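Local structure of UBX domain-containing protein 7 (Homo sapiens, 5X3P) at residues Gln8-Tyr13 against Arg18-Leu23. The protein acts as a ubiquitin-binding adapter that links a subset of NEDD8-associated cullin-RING ligases to the segregase VCP/p97, which it engages through the UBX domain. The protein carries 1 engineered substitution. Sequence-based numbering, arbitrary orientation.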
ATOM      1  N   GLN A   8       5.580  -7.879  -2.828  1.00 10.92           N
ATOM      2  CA  GLN A   8       6.809  -7.324  -2.313  1.00 10.82           C
ATOM      3  C   GLN A   8       6.701  -5.842  -2.536  1.00 11.03           C
ATOM      4  O   GLN A   8       6.685  -5.374  -3.676  1.00 12.86           O
ATOM      5  CB  GLN A   8       8.004  -7.888  -3.075  1.00 10.78           C
ATOM      6  CG  GLN A   8       8.329  -9.342  -2.732  1.00 10.62           C
ATOM      7  CD  GLN A   8       9.303  -9.944  -3.706  1.00 12.16           C
ATOM      8  OE1 GLN A   8       9.245  -9.668  -4.923  1.00 10.80           O
ATOM      9  NE2 GLN A   8      10.239 -10.756  -3.190  1.00 10.52           N
ATOM     10  N   LEU A   9       6.625  -5.094  -1.442  1.00 11.02           N
ATOM     11  CA  LEU A   9       6.306  -3.683  -1.539  1.00 11.27           C
ATOM     12  C   LEU A   9       7.503  -2.816  -1.206  1.00 11.32           C
ATOM     13  O   LEU A   9       8.193  -3.071  -0.219  1.00 12.77           O
ATOM     14  CB  LEU A   9       5.154  -3.349  -0.577  1.00 12.01           C
ATOM     15  CG  LEU A   9       3.840  -4.116  -0.773  1.00 14.52           C
ATOM     16  CD1 LEU A   9       2.786  -3.659   0.225  1.00 13.29           C
ATOM     17  CD2 LEU A   9       3.329  -3.900  -2.180  1.00 14.47           C
HETATM   18  N   MSE A  10       7.743  -1.801  -2.039  1.00 12.99           N
HETATM   19  CA  MSE A  10       8.565  -0.657  -1.669  1.00 16.53           C
HETATM   20  C   MSE A  10       7.631   0.481  -1.232  1.00 17.81           C
HETATM   21  O   MSE A  10       6.779   0.922  -2.009  1.00 18.75           O
HETATM   22  CB  MSE A  10       9.422  -0.187  -2.848  1.00 12.05           C
HETATM   23  CG  MSE A  10      10.002   1.241  -2.647  1.00 19.99           C
HETATM   24 SE   MSE A  10      11.359   1.277  -1.227  0.74 23.69          SE
HETATM   25  CE  MSE A  10      12.740   0.450  -2.286  1.00 12.15           C
ATOM     26  N   LEU A  11       7.785   0.946   0.009  1.00 12.06           N
ATOM     27  CA  LEU A  11       6.987   2.062   0.509  1.00 12.35           C
ATOM     28  C   LEU A  11       7.819   3.344   0.472  1.00 13.69           C
ATOM     29  O   LEU A  11       8.950   3.387   0.961  1.00 15.35           O
ATOM     30  CB  LEU A  11       6.499   1.788   1.929  1.00 18.31           C
ATOM     31  CG  LEU A  11       5.829   0.438   2.141  1.00 18.29           C
ATOM     32  CD1 LEU A  11       5.432   0.303   3.607  1.00 20.07           C
ATOM     33  CD2 LEU A  11       4.607   0.296   1.233  1.00 23.98           C
ATOM     34  N   ARG A  12       7.271   4.383  -0.148  1.00 17.75           N
ATOM     35  CA  ARG A  12       7.993   5.639  -0.308  1.00 17.48           C
ATOM     36  C   ARG A  12       7.240   6.709   0.479  1.00 20.68           C
ATOM     37  O   ARG A  12       6.172   7.154   0.053  1.00 17.41           O
ATOM     38  CB  ARG A  12       8.061   6.013  -1.786  1.00 15.26           C
ATOM     39  CG  ARG A  12       8.761   4.986  -2.671  1.00 19.91           C
ATOM     40  CD  ARG A  12      10.274   5.153  -2.623  1.00 27.87           C
ATOM     41  NE  ARG A  12      10.657   6.505  -3.019  1.00 37.93           N
ATOM     42  CZ  ARG A  12      10.773   6.909  -4.280  1.00 42.93           C
ATOM     43  NH1 ARG A  12      10.539   6.062  -5.276  1.00 41.82           N
ATOM     44  NH2 ARG A  12      11.123   8.163  -4.547  1.00 47.60           N
ATOM     45  N   TYR A  13       7.771   7.077   1.645  1.00 20.10           N
ATOM     46  CA  TYR A  13       7.110   8.052   2.524  1.00 19.46           C
ATOM     47  C   TYR A  13       7.459   9.467   2.092  1.00 19.28           C
ATOM     48  O   TYR A  13       8.524   9.689   1.506  1.00 26.01           O
ATOM     49  CB  TYR A  13       7.492   7.789   3.985  1.00 24.11           C
ATOM     50  CG  TYR A  13       7.039   6.435   4.516  1.00 21.01           C
ATOM     51  CD1 TYR A  13       5.734   6.235   4.960  1.00 22.77           C
ATOM     52  CD2 TYR A  13       7.922   5.363   4.595  1.00 19.77           C
ATOM     53  CE1 TYR A  13       5.322   4.992   5.464  1.00 21.86           C
ATOM     54  CE2 TYR A  13       7.525   4.126   5.093  1.00 20.65           C
ATOM     55  CZ  TYR A  13       6.227   3.947   5.522  1.00 23.10           C
ATOM     56  OH  TYR A  13       5.847   2.714   6.007  1.00 24.66           O
ATOM     57  N   ARG A  18      12.267   5.322   3.149  1.00 17.11           N
ATOM     58  CA  ARG A  18      11.868   4.165   2.348  1.00 19.60           C
ATOM     59  C   ARG A  18      11.833   2.938   3.235  1.00 22.42           C
ATOM     60  O   ARG A  18      12.656   2.805   4.147  1.00 17.52           O
ATOM     61  CB  ARG A  18      12.863   3.944   1.205  1.00 19.52           C
ATOM     62  CG  ARG A  18      13.012   5.153   0.294  1.00 23.34           C
ATOM     63  CD  ARG A  18      13.952   4.868  -0.855  1.00 32.20           C
ATOM     64  NE  ARG A  18      13.823   5.864  -1.919  1.00 39.16           N
ATOM     65  CZ  ARG A  18      14.820   6.619  -2.373  1.00 48.42           C
ATOM     66  NH1 ARG A  18      16.038   6.493  -1.866  1.00 54.31           N
ATOM     67  NH2 ARG A  18      14.599   7.499  -3.343  1.00 50.26           N
ATOM     68  N   GLU A  19      10.906   2.023   2.948  1.00 16.90           N
ATOM     69  CA  GLU A  19      10.774   0.818   3.742  1.00 16.16           C
ATOM     70  C   GLU A  19      10.345  -0.315   2.830  1.00 18.45           C
ATOM     71  O   GLU A  19       9.485  -0.117   1.958  1.00 14.87           O
ATOM     72  CB  GLU A  19       9.710   1.028   4.824  1.00 20.37           C
ATOM     73  CG  GLU A  19       9.487  -0.200   5.686  1.00 26.98           C
ATOM     74  CD  GLU A  19       8.330  -0.028   6.649  1.00 30.51           C
ATOM     75  OE1 GLU A  19       7.635   1.016   6.581  1.00 31.48           O
ATOM     76  OE2 GLU A  19       8.117  -0.946   7.471  1.00 31.79           O
ATOM     77  N   GLN A  20      10.924  -1.501   3.012  1.00 13.05           N
ATOM     78  CA  GLN A  20      10.483  -2.637   2.200  1.00 13.89           C
ATOM     79  C   GLN A  20       9.833  -3.690   3.069  1.00 17.33           C
ATOM     80  O   GLN A  20      10.383  -4.083   4.103  1.00 19.23           O
ATOM     81  CB  GLN A  20      11.647  -3.228   1.398  1.00 13.82           C
ATOM     82  CG  GLN A  20      12.012  -2.404   0.172  1.00 14.99           C
ATOM     83  CD  GLN A  20      13.385  -2.727  -0.344  1.00 17.98           C
ATOM     84  OE1 GLN A  20      14.384  -2.197   0.152  1.00 16.09           O
ATOM     85  NE2 GLN A  20      13.452  -3.600  -1.360  1.00 16.93           N
ATOM     86  N   ILE A  21       8.642  -4.125   2.664  1.00 11.64           N
ATOM     87  CA  ILE A  21       7.935  -5.171   3.394  1.00 12.33           C
ATOM     88  C   ILE A  21       7.376  -6.172   2.400  1.00 14.00           C
ATOM     89  O   ILE A  21       7.208  -5.838   1.226  1.00 13.54           O
ATOM     90  CB  ILE A  21       6.770  -4.603   4.223  1.00 14.55           C
ATOM     91  CG1 ILE A  21       5.678  -4.030   3.302  1.00 20.95           C
ATOM     92  CG2 ILE A  21       7.270  -3.570   5.221  1.00 18.92           C
ATOM     93  CD1 ILE A  21       4.410  -3.560   4.037  1.00 23.81           C
ATOM     94  N   THR A  22       7.076  -7.393   2.859  1.00 10.63           N
ATOM     95  CA  THR A  22       6.406  -8.364   2.000  1.00 13.70           C
ATOM     96  C   THR A  22       5.102  -8.808   2.643  1.00 10.63           C
ATOM     97  O   THR A  22       5.090  -9.172   3.813  1.00 13.12           O
ATOM     98  CB  THR A  22       7.287  -9.607   1.791  1.00 18.82           C
ATOM     99  OG1 THR A  22       8.415  -9.246   0.998  1.00 17.36           O
ATOM    100  CG2 THR A  22       6.513 -10.733   1.091  1.00 19.16           C
ATOM    101  N   LEU A  23       4.008  -8.795   1.889  1.00 11.42           N
ATOM    102  CA  LEU A  23       2.746  -9.334   2.393  1.00 14.74           C
ATOM    103  C   LEU A  23       2.287 -10.497   1.519  1.00 18.64           C
ATOM    104  O   LEU A  23       2.454 -10.458   0.299  1.00 19.50           O
ATOM    105  CB  LEU A  23       1.664  -8.245   2.458  1.00 14.20           C
ATOM    106  CG  LEU A  23       1.947  -7.122   3.467  1.00 18.70           C
ATOM    107  CD1 LEU A  23       0.972  -5.960   3.321  1.00 21.94           C
ATOM    108  CD2 LEU A  23       1.894  -7.640   4.900  1.00 18.80           C
TER
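Tyr13 and Glu19 meet through a short hydrogen bond, Tyr13 OH to Glu19 OE1 at 2.5 Å. The phenol and carboxylate planes lie only 27° apart, and OE1 is approached nearly along its C-O axis at the ring's edge. Glu19 is fully extended, CG anti to the backbone N (chi1 179°), which carries its carboxylate out to the hydroxyl; its CB lies in the ring plane at the edge. On the same face of the sheet, Leu11 CD1 and Ile21 CD1 touch at 4.0 Å, their side chains roughly perpendicular, while Leu9 CB packs on Ile21 CG1. The other face carries selenomethionine Met10, whose bent chain lays SE against Arg18 CB at 3.9 Å and CE against CG and CD of Gln20. Arg12 and Arg18 run alongside each other there, with Arg12 NE 3.4 Å from Arg18 NE, a like-charge approach; their guanidinium planes are 67° apart, Arg18 NH2 over one face of Arg12's, Arg12 NE at the edge of Arg18's. Between the two faces, Leu9 pairs with Ile21 and Leu11 with Glu19 through two backbone bonds each, Leu9 N to Ile21 O measuring 2.8 Å.

Further out, His35 NE2 binds Glu19 OE2, so both carboxylate oxygens are held, and the Tyr13 ring meets that of Tyr41. Strand 74-81 flanks strand 6-12. This is the N-terminal antiparallel hairpin of the ubiquitin-like beta-grasp fold, here in a UBX domain, with helix 29-38 packed through Leu32 across the face that carries Leu9, Leu11 and Ile21.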